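Local coordinates for extracellular ligand-binding receptor (Rhodopseudomonas palustris, PDB 4F06), which binds p-hydroxybenzoic acid and probably serves as the solute-binding protein of an ABC transporter that takes up aromatic compounds derived from lignin, at residues Glu172-Pro177 with Met187-Asn192; Glu344-Asp349 with Ile353-Glu358. All blocks are in the same frame, centred on the assembly; numbering follows the deposited sequence.

Contact 1: residues Glu172-Pro177 with Met187-Asn192; sequences EAVRMP and MQRIKN
E172 reaches from its strand to the backbone of helix 184-193 and meets it at R189 and I190. E172 OE1 lies 3.4 Å from I190 CA. It also touches the isoleucine side chain, with E172 OE1 3.6 Å from I190 CG1. The other oxygen, E172 OE2, sits 3.4 Å from R189 CB. E172 OE2 also forms a long salt bridge to R189 NE, 3.8 Å away. No N-H points at the oxygen, which lies well out of the guanidinium plane, and the two flat groups are turned 64° apart. The pairing is therefore one of charge alone. V174 completes the first shell. In one of its two modelled conformers, V174 CG2 lies over one face of the R189 guanidinium, offset toward the rim and 3.6 Å from R189 NH2.

Strand 169-176 and helix 184-193 follow each other in the alternating strand and helix order of a periplasmic binding protein lobe. The two short segments run nearly antiparallel, at 168°, with axes 9.8 Å apart.

The torsions explain the reach. E172 has CG anti to its backbone N (chi1 -168°) and an extended chain beyond it, which carries the carboxylate across to the helix. R189 instead bends at chi3, and with this bend its guanidinium turns toward V174. Further out, the strand is set by backbone hydrogen bonds to strand 141-147: E172 pairs with I144, and V174 with I144 and V146. A143 of that strand touches both E172 and I190. On the helix, the amide of Q188 donates to N192 OD1, one turn on.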
ATOM      1  N   GLU A 172       1.008 -23.733  10.196  1.00 12.20           N
ATOM      2  CA  GLU A 172       1.034 -22.830  11.349  1.00 13.41           C
ATOM      3  C   GLU A 172       0.485 -21.484  10.885  1.00 12.49           C
ATOM      4  O   GLU A 172       0.746 -21.068   9.744  1.00 10.49           O
ATOM      5  CB  GLU A 172       2.475 -22.636  11.833  1.00 16.09           C
ATOM      6  CG  GLU A 172       2.513 -21.947  13.197  1.00 18.75           C
ATOM      7  CD  GLU A 172       3.909 -21.696  13.683  1.00 23.64           C
ATOM      8  OE1 GLU A 172       4.839 -21.745  12.843  1.00 29.21           O
ATOM      9  OE2 GLU A 172       4.055 -21.418  14.902  1.00 29.25           O
ATOM     10  N   ALA A 173      -0.291 -20.816  11.732  1.00 13.38           N
ATOM     11  CA  ALA A 173      -0.770 -19.486  11.400  1.00 11.23           C
ATOM     12  C   ALA A 173      -0.722 -18.685  12.688  1.00 13.41           C
ATOM     13  O   ALA A 173      -1.447 -19.022  13.651  1.00 17.85           O
ATOM     14  CB  ALA A 173      -2.191 -19.525  10.839  1.00 15.27           C
ATOM     15  N   VAL A 174       0.097 -17.635  12.701  0.50 10.83           N
ATOM     16  CA  VAL A 174       0.343 -16.836  13.892  0.50 10.63           C
ATOM     17  C   VAL A 174      -0.149 -15.413  13.624  0.50  9.36           C
ATOM     18  O   VAL A 174       0.243 -14.812  12.617  0.50 10.35           O
ATOM     19  CB  VAL A 174       1.843 -16.829  14.243  0.50 12.57           C
ATOM     20  CG1 VAL A 174       2.117 -15.968  15.458  0.50 16.53           C
ATOM     21  CG2 VAL A 174       2.327 -18.262  14.468  0.50 16.29           C
ATOM     22  N   ARG A 175      -1.023 -14.883  14.486  1.00 10.54           N
ATOM     23  CA  ARG A 175      -1.406 -13.489  14.417  1.00  9.36           C
ATOM     24  C   ARG A 175      -0.636 -12.747  15.492  1.00  9.59           C
ATOM     25  O   ARG A 175      -0.840 -12.988  16.695  1.00 14.17           O
ATOM     26  CB  ARG A 175      -2.918 -13.349  14.615  1.00 11.88           C
ATOM     27  CG  ARG A 175      -3.723 -13.958  13.476  1.00 12.12           C
ATOM     28  CD  ARG A 175      -5.221 -13.794  13.727  1.00 15.51           C
ATOM     29  NE  ARG A 175      -6.028 -14.329  12.626  1.00 14.48           N
ATOM     30  CZ  ARG A 175      -7.350 -14.250  12.564  1.00 15.02           C
ATOM     31  NH1 ARG A 175      -8.045 -13.675  13.547  1.00 18.47           N
ATOM     32  NH2 ARG A 175      -7.965 -14.774  11.525  1.00 17.86           N
HETATM   33  N   MSE A 176       0.280 -11.890  15.058  1.00  9.15           N
HETATM   34  CA  MSE A 176       1.256 -11.245  15.953  1.00  9.76           C
HETATM   35  C   MSE A 176       0.737  -9.879  16.382  1.00  9.56           C
HETATM   36  O   MSE A 176       0.411  -9.068  15.538  1.00 10.72           O
HETATM   37  CB  MSE A 176       2.579 -11.034  15.211  1.00  9.73           C
HETATM   38  CG  MSE A 176       3.232 -12.338  14.690  1.00 10.27           C
HETATM   39 SE   MSE A 176       4.808 -12.012  13.628  0.75 11.65          SE
HETATM   40  CE  MSE A 176       3.954 -11.216  12.079  1.00 10.12           C
ATOM     41  N   PRO A 177       0.647  -9.610  17.678  1.00  9.96           N
ATOM     42  CA  PRO A 177       0.194  -8.262  18.067  1.00 11.51           C
ATOM     43  C   PRO A 177       1.004  -7.175  17.362  1.00  9.91           C
ATOM     44  O   PRO A 177       2.220  -7.317  17.155  1.00 10.52           O
ATOM     45  CB  PRO A 177       0.514  -8.232  19.557  1.00 12.94           C
ATOM     46  CG  PRO A 177       0.335  -9.667  19.990  1.00 14.92           C
ATOM     47  CD  PRO A 177       0.897 -10.486  18.840  1.00 13.64           C
HETATM   48  N   MSE A 187      10.081 -16.919  15.579  1.00 10.16           N
HETATM   49  CA  MSE A 187      10.989 -17.693  14.717  1.00 10.36           C
HETATM   50  C   MSE A 187      11.203 -19.095  15.224  1.00 11.18           C
HETATM   51  O   MSE A 187      11.268 -20.019  14.422  1.00 13.39           O
HETATM   52  CB  MSE A 187      12.310 -16.942  14.476  1.00 11.66           C
HETATM   53  CG  MSE A 187      12.202 -15.591  13.835  1.00 11.14           C
HETATM   54 SE   MSE A 187      11.217 -15.630  12.145  0.75 12.31          SE
HETATM   55  CE  MSE A 187      10.772 -13.809  12.194  1.00 12.20           C
ATOM     56  N   GLN A 188      11.305 -19.255  16.543  1.00 12.39           N
ATOM     57  CA  GLN A 188      11.470 -20.585  17.121  1.00 14.53           C
ATOM     58  C   GLN A 188      10.230 -21.432  16.846  1.00 13.88           C
ATOM     59  O   GLN A 188      10.351 -22.618  16.560  1.00 16.72           O
ATOM     60  CB  GLN A 188      11.733 -20.501  18.629  1.00 16.93           C
ATOM     61  CG  GLN A 188      12.005 -21.867  19.264  1.00 24.50           C
ATOM     62  CD  GLN A 188      13.237 -22.528  18.655  1.00 31.84           C
ATOM     63  OE1 GLN A 188      14.310 -21.896  18.520  1.00 33.66           O
ATOM     64  NE2 GLN A 188      13.097 -23.799  18.275  1.00 34.40           N
ATOM     65  N   ARG A 189       9.045 -20.834  16.957  1.00 14.12           N
ATOM     66  CA  ARG A 189       7.802 -21.552  16.698  1.00 14.88           C
ATOM     67  C   ARG A 189       7.761 -21.990  15.220  1.00 14.44           C
ATOM     68  O   ARG A 189       7.400 -23.132  14.911  1.00 18.21           O
ATOM     69  CB  ARG A 189       6.607 -20.662  17.040  1.00 18.34           C
ATOM     70  CG  ARG A 189       6.366 -20.550  18.546  1.00 22.81           C
ATOM     71  CD  ARG A 189       5.354 -19.474  18.892  1.00 28.03           C
ATOM     72  NE  ARG A 189       4.020 -19.801  18.389  1.00 30.34           N
ATOM     73  CZ  ARG A 189       2.995 -18.953  18.383  1.00 35.09           C
ATOM     74  NH1 ARG A 189       3.141 -17.704  18.827  1.00 48.52           N
ATOM     75  NH2 ARG A 189       1.829 -19.350  17.912  1.00 38.80           N
ATOM     76  N   ILE A 190       8.178 -21.098  14.315  1.00 12.28           N
ATOM     77  CA  ILE A 190       8.247 -21.443  12.897  1.00 12.41           C
ATOM     78  C   ILE A 190       9.241 -22.577  12.639  1.00 14.62           C
ATOM     79  O   ILE A 190       8.908 -23.528  11.892  1.00 16.12           O
ATOM     80  CB  ILE A 190       8.529 -20.202  12.052  1.00 11.16           C
ATOM     81  CG1 ILE A 190       7.321 -19.262  12.138  1.00 12.37           C
ATOM     82  CG2 ILE A 190       8.815 -20.626  10.606  1.00 12.95           C
ATOM     83  CD1 ILE A 190       7.549 -17.866  11.558  1.00 14.40           C
ATOM     84  N   LYS A 191      10.439 -22.505  13.236  0.50 14.82           N
ATOM     85  CA  LYS A 191      11.397 -23.626  13.113  0.50 16.05           C
ATOM     86  C   LYS A 191      10.710 -24.923  13.496  0.50 17.30           C
ATOM     87  O   LYS A 191      10.748 -25.910  12.752  0.50 20.35           O
ATOM     88  CB  LYS A 191      12.611 -23.444  14.030  0.50 18.77           C
ATOM     89  CG  LYS A 191      13.613 -22.390  13.591  0.50 17.94           C
ATOM     90  CD  LYS A 191      14.822 -22.417  14.527  0.50 18.58           C
ATOM     91  CE  LYS A 191      15.682 -21.161  14.429  0.50 23.38           C
ATOM     92  NZ  LYS A 191      16.924 -21.205  15.274  0.50 26.43           N
ATOM     93  N   ASN A 192      10.056 -24.898  14.653  1.00 17.16           N
ATOM     94  CA  ASN A 192       9.439 -26.110  15.223  1.00 19.89           C
ATOM     95  C   ASN A 192       8.338 -26.692  14.358  1.00 21.16           C
ATOM     96  O   ASN A 192       8.052 -27.876  14.443  1.00 24.42           O
ATOM     97  CB  ASN A 192       8.837 -25.824  16.615  1.00 20.31           C
ATOM     98  CG  ASN A 192       9.887 -25.560  17.677  1.00 26.16           C
ATOM     99  OD1 ASN A 192      11.077 -25.811  17.472  1.00 29.38           O
ATOM    100  ND2 ASN A 192       9.444 -25.028  18.830  1.00 31.06           N
TER

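Contact 2: residues Glu344-Asp349 with Ile353-Glu358; sequences EVEKVD and INRELE
E346 and R355 form a salt bridge although they are not directly paired across the hairpin. Their strands are antiparallel, and E346 is bridged to I353 while R355 is bridged to E344. The link is therefore diagonal. R355 NH2 donates to the syn lone pair of E346 OE1 at 3.1 Å, with an N-H...O angle of 149°. OE1 lies at the guanidinium edge, near its plane, yet carboxylate and guanidinium planes are almost perpendicular (87°). R355 bends at chi2 (84°) to bring its end round, and its CB lies 3.4 Å from E346 CD. With an alanine in place of E346, the R355 guanidinium would probably lose this charge partner and be freer to turn.

L357 flanks the same face, with CD2 3.7 Å from E346 OE2 and CD1 3.6 Å from E344 OE1. Near the turn, V348 CG2 packs on I353 CD1 at 3.7 Å. V345 and N354 project from the other face, where both touch L239.

Two backbone hydrogen bonds join E344 with R355, and two more join E346 with I353. V345 and N354 are the non-hydrogen-bonded pair between them. Beyond, L357 and E358 both face L342. This is an antiparallel beta hairpin with a classic beta bulge.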
ATOM      1  N   GLU A 344      12.323 -10.199  -6.386  1.00  7.39           N
ATOM      2  CA  GLU A 344      13.353 -10.779  -5.519  1.00  8.11           C
ATOM      3  C   GLU A 344      14.311  -9.666  -5.115  1.00  7.34           C
ATOM      4  O   GLU A 344      14.685  -8.831  -5.974  1.00  7.97           O
ATOM      5  CB  GLU A 344      14.133 -11.877  -6.290  1.00 11.14           C
ATOM      6  CG  GLU A 344      15.210 -12.556  -5.467  1.00 12.84           C
ATOM      7  CD  GLU A 344      15.932 -13.633  -6.282  1.00 19.40           C
ATOM      8  OE1 GLU A 344      15.363 -14.110  -7.257  1.00 26.95           O
ATOM      9  OE2 GLU A 344      17.045 -13.986  -5.950  1.00 37.77           O
ATOM     10  N   VAL A 345      14.757  -9.650  -3.864  1.00  7.29           N
ATOM     11  CA  VAL A 345      15.780  -8.653  -3.483  1.00  7.87           C
ATOM     12  C   VAL A 345      17.078  -9.019  -4.192  1.00  7.68           C
ATOM     13  O   VAL A 345      17.531 -10.178  -4.072  1.00  9.31           O
ATOM     14  CB  VAL A 345      15.980  -8.636  -1.951  1.00  7.94           C
ATOM     15  CG1 VAL A 345      17.082  -7.650  -1.598  1.00  9.51           C
ATOM     16  CG2 VAL A 345      14.660  -8.242  -1.218  1.00  8.41           C
ATOM     17  N   GLU A 346      17.639  -8.061  -4.934  1.00  8.28           N
ATOM     18  CA  GLU A 346      18.851  -8.274  -5.722  1.00  9.71           C
ATOM     19  C   GLU A 346      19.732  -7.050  -5.572  1.00  9.84           C
ATOM     20  O   GLU A 346      19.273  -5.992  -5.235  1.00 10.98           O
ATOM     21  CB  GLU A 346      18.522  -8.410  -7.230  1.00 10.25           C
ATOM     22  CG  GLU A 346      17.734  -9.650  -7.559  1.00 12.04           C
ATOM     23  CD  GLU A 346      17.577  -9.861  -9.058  1.00 15.47           C
ATOM     24  OE1 GLU A 346      18.131  -9.052  -9.885  1.00 19.76           O
ATOM     25  OE2 GLU A 346      16.905 -10.867  -9.398  1.00 19.57           O
ATOM     26  N   LYS A 347      21.029  -7.214  -5.881  1.00 11.17           N
ATOM     27  CA  LYS A 347      21.955  -6.113  -5.927  1.00 12.34           C
ATOM     28  C   LYS A 347      22.228  -5.846  -7.394  1.00 12.57           C
ATOM     29  O   LYS A 347      22.708  -6.731  -8.113  1.00 17.50           O
ATOM     30  CB  LYS A 347      23.224  -6.410  -5.155  1.00 14.83           C
ATOM     31  CG  LYS A 347      24.104  -5.144  -5.033  1.00 20.64           C
ATOM     32  CD  LYS A 347      25.589  -5.378  -4.801  1.00 35.85           C
ATOM     33  CE  LYS A 347      25.903  -6.412  -3.756  1.00 41.75           C
ATOM     34  NZ  LYS A 347      27.384  -6.373  -3.507  1.00 47.44           N
ATOM     35  N   VAL A 348      21.919  -4.621  -7.833  1.00 11.53           N
ATOM     36  CA  VAL A 348      22.110  -4.210  -9.235  1.00 13.35           C
ATOM     37  C   VAL A 348      22.831  -2.860  -9.233  1.00 13.93           C
ATOM     38  O   VAL A 348      22.370  -1.890  -8.584  1.00 14.28           O
ATOM     39  CB  VAL A 348      20.746  -4.087  -9.962  1.00 16.23           C
ATOM     40  CG1 VAL A 348      20.952  -3.540 -11.362  1.00 19.65           C
ATOM     41  CG2 VAL A 348      20.060  -5.450 -10.012  1.00 17.27           C
ATOM     42  N   ASP A 349      23.983  -2.799  -9.917  1.00 16.95           N
ATOM     43  CA  ASP A 349      24.817  -1.575  -9.940  1.00 20.64           C
ATOM     44  C   ASP A 349      25.039  -1.006  -8.538  1.00 17.77           C
ATOM     45  O   ASP A 349      24.911   0.192  -8.308  1.00 21.14           O
ATOM     46  CB  ASP A 349      24.243  -0.498 -10.875  1.00 22.45           C
ATOM     47  CG  ASP A 349      24.189  -0.941 -12.314  1.00 28.64           C
ATOM     48  OD1 ASP A 349      24.918  -1.890 -12.683  1.00 25.99           O
ATOM     49  OD2 ASP A 349      23.402  -0.346 -13.078  1.00 46.40           O
ATOM     50  N   ILE A 353      17.693  -3.658  -4.567  1.00  8.57           N
ATOM     51  CA  ILE A 353      16.422  -3.345  -5.171  1.00  8.28           C
ATOM     52  C   ILE A 353      15.483  -4.545  -5.057  1.00  7.11           C
ATOM     53  O   ILE A 353      15.905  -5.679  -4.803  1.00  8.30           O
ATOM     54  CB  ILE A 353      16.565  -2.975  -6.675  1.00  8.09           C
ATOM     55  CG1 ILE A 353      16.962  -4.195  -7.541  1.00  9.35           C
ATOM     56  CG2 ILE A 353      17.515  -1.784  -6.872  1.00 10.46           C
ATOM     57  CD1 ILE A 353      16.777  -3.944  -9.023  1.00 11.72           C
ATOM     58  N   ASN A 354      14.181  -4.308  -5.270  1.00  7.52           N
ATOM     59  CA  ASN A 354      13.240  -5.420  -5.514  1.00  7.40           C
ATOM     60  C   ASN A 354      13.147  -5.579  -7.020  1.00  7.30           C
ATOM     61  O   ASN A 354      12.459  -4.784  -7.689  1.00  9.59           O
ATOM     62  CB  ASN A 354      11.868  -5.094  -4.892  1.00  7.72           C
ATOM     63  CG  ASN A 354      11.934  -5.082  -3.372  1.00  7.93           C
ATOM     64  OD1 ASN A 354      11.597  -4.065  -2.716  1.00 10.72           O
ATOM     65  ND2 ASN A 354      12.358  -6.156  -2.802  1.00  6.98           N
ATOM     66  N   ARG A 355      13.854  -6.572  -7.574  1.00  7.80           N
ATOM     67  CA  ARG A 355      13.845  -6.750  -9.019  1.00  7.73           C
ATOM     68  C   ARG A 355      12.563  -7.481  -9.413  1.00  7.52           C
ATOM     69  O   ARG A 355      12.312  -8.582  -8.913  1.00  7.93           O
ATOM     70  CB  ARG A 355      15.036  -7.610  -9.424  1.00  8.32           C
ATOM     71  CG  ARG A 355      15.142  -7.849 -10.955  1.00 10.65           C
ATOM     72  CD  ARG A 355      15.864  -6.643 -11.567  1.00 17.36           C
ATOM     73  NE  ARG A 355      16.127  -6.729 -12.985  1.00 21.67           N
ATOM     74  CZ  ARG A 355      17.172  -7.324 -13.556  1.00 23.01           C
ATOM     75  NH1 ARG A 355      17.258  -7.308 -14.897  1.00 32.56           N
ATOM     76  NH2 ARG A 355      18.121  -7.922 -12.819  1.00 25.33           N
ATOM     77  N   GLU A 356      11.768  -6.906 -10.308  1.00  6.82           N
ATOM     78  CA  GLU A 356      10.536  -7.563 -10.786  1.00  6.66           C
ATOM     79  C   GLU A 356      10.906  -8.657 -11.774  1.00  7.10           C
ATOM     80  O   GLU A 356      11.571  -8.388 -12.803  1.00  9.92           O
ATOM     81  CB  GLU A 356       9.583  -6.549 -11.441  1.00  7.53           C
ATOM     82  CG  GLU A 356       9.100  -5.500 -10.414  1.00  8.26           C
ATOM     83  CD  GLU A 356       8.335  -4.365 -11.043  1.00  8.54           C
ATOM     84  OE1 GLU A 356       8.582  -4.058 -12.246  1.00  9.18           O
ATOM     85  OE2 GLU A 356       7.518  -3.722 -10.346  1.00  7.68           O
ATOM     86  N   LEU A 357      10.465  -9.879 -11.479  1.00  6.77           N
ATOM     87  CA  LEU A 357      10.836 -11.075 -12.258  1.00  7.50           C
ATOM     88  C   LEU A 357       9.644 -11.611 -13.056  1.00  7.88           C
ATOM     89  O   LEU A 357       9.830 -12.333 -14.026  1.00  9.51           O
ATOM     90  CB  LEU A 357      11.287 -12.207 -11.319  1.00 10.15           C
ATOM     91  CG  LEU A 357      12.451 -11.911 -10.409  1.00 13.86           C
ATOM     92  CD1 LEU A 357      12.763 -13.147  -9.596  1.00 18.09           C
ATOM     93  CD2 LEU A 357      13.673 -11.473 -11.191  1.00 18.30           C
ATOM     94  N   GLU A 358       8.423 -11.353 -12.585  1.00  7.08           N
ATOM     95  CA  GLU A 358       7.229 -11.852 -13.234  1.00  7.73           C
ATOM     96  C   GLU A 358       6.107 -10.886 -13.002  1.00  6.71           C
ATOM     97  O   GLU A 358       6.050 -10.240 -11.952  1.00  7.92           O
ATOM     98  CB  GLU A 358       6.897 -13.244 -12.705  1.00  9.91           C
ATOM     99  CG  GLU A 358       5.763 -13.925 -13.424  1.00 11.87           C
ATOM    100  CD  GLU A 358       5.575 -15.365 -12.938  1.00 12.94           C
ATOM    101  OE1 GLU A 358       6.135 -15.748 -11.883  1.00 15.75           O
ATOM    102  OE2 GLU A 358       4.791 -16.083 -13.577  1.00 16.80           O
TER

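Contact 1 comes first along the chain, and contact 2 opens only after it has closed. Their centres are 27 Å apart, and their nearest atoms about 15 Å, so they do not touch. Both reach the same mixed sheet. Contact 1 packs helix 184-193 beside strand 169-176, which pairs in parallel with strand 141-147. Contact 2 lies in the hairpin of strands 336-348 and 351-363, which joins the sheet antiparallel to strand 250-253. Strands 197-201 and 226-230 lie between these parts. The N354 side chain in contact 2 is about 12 Å from a bound p-hydroxybenzoic acid, beyond direct contact with it. Both contacts are therefore structural packing in the lobe built on this sheet.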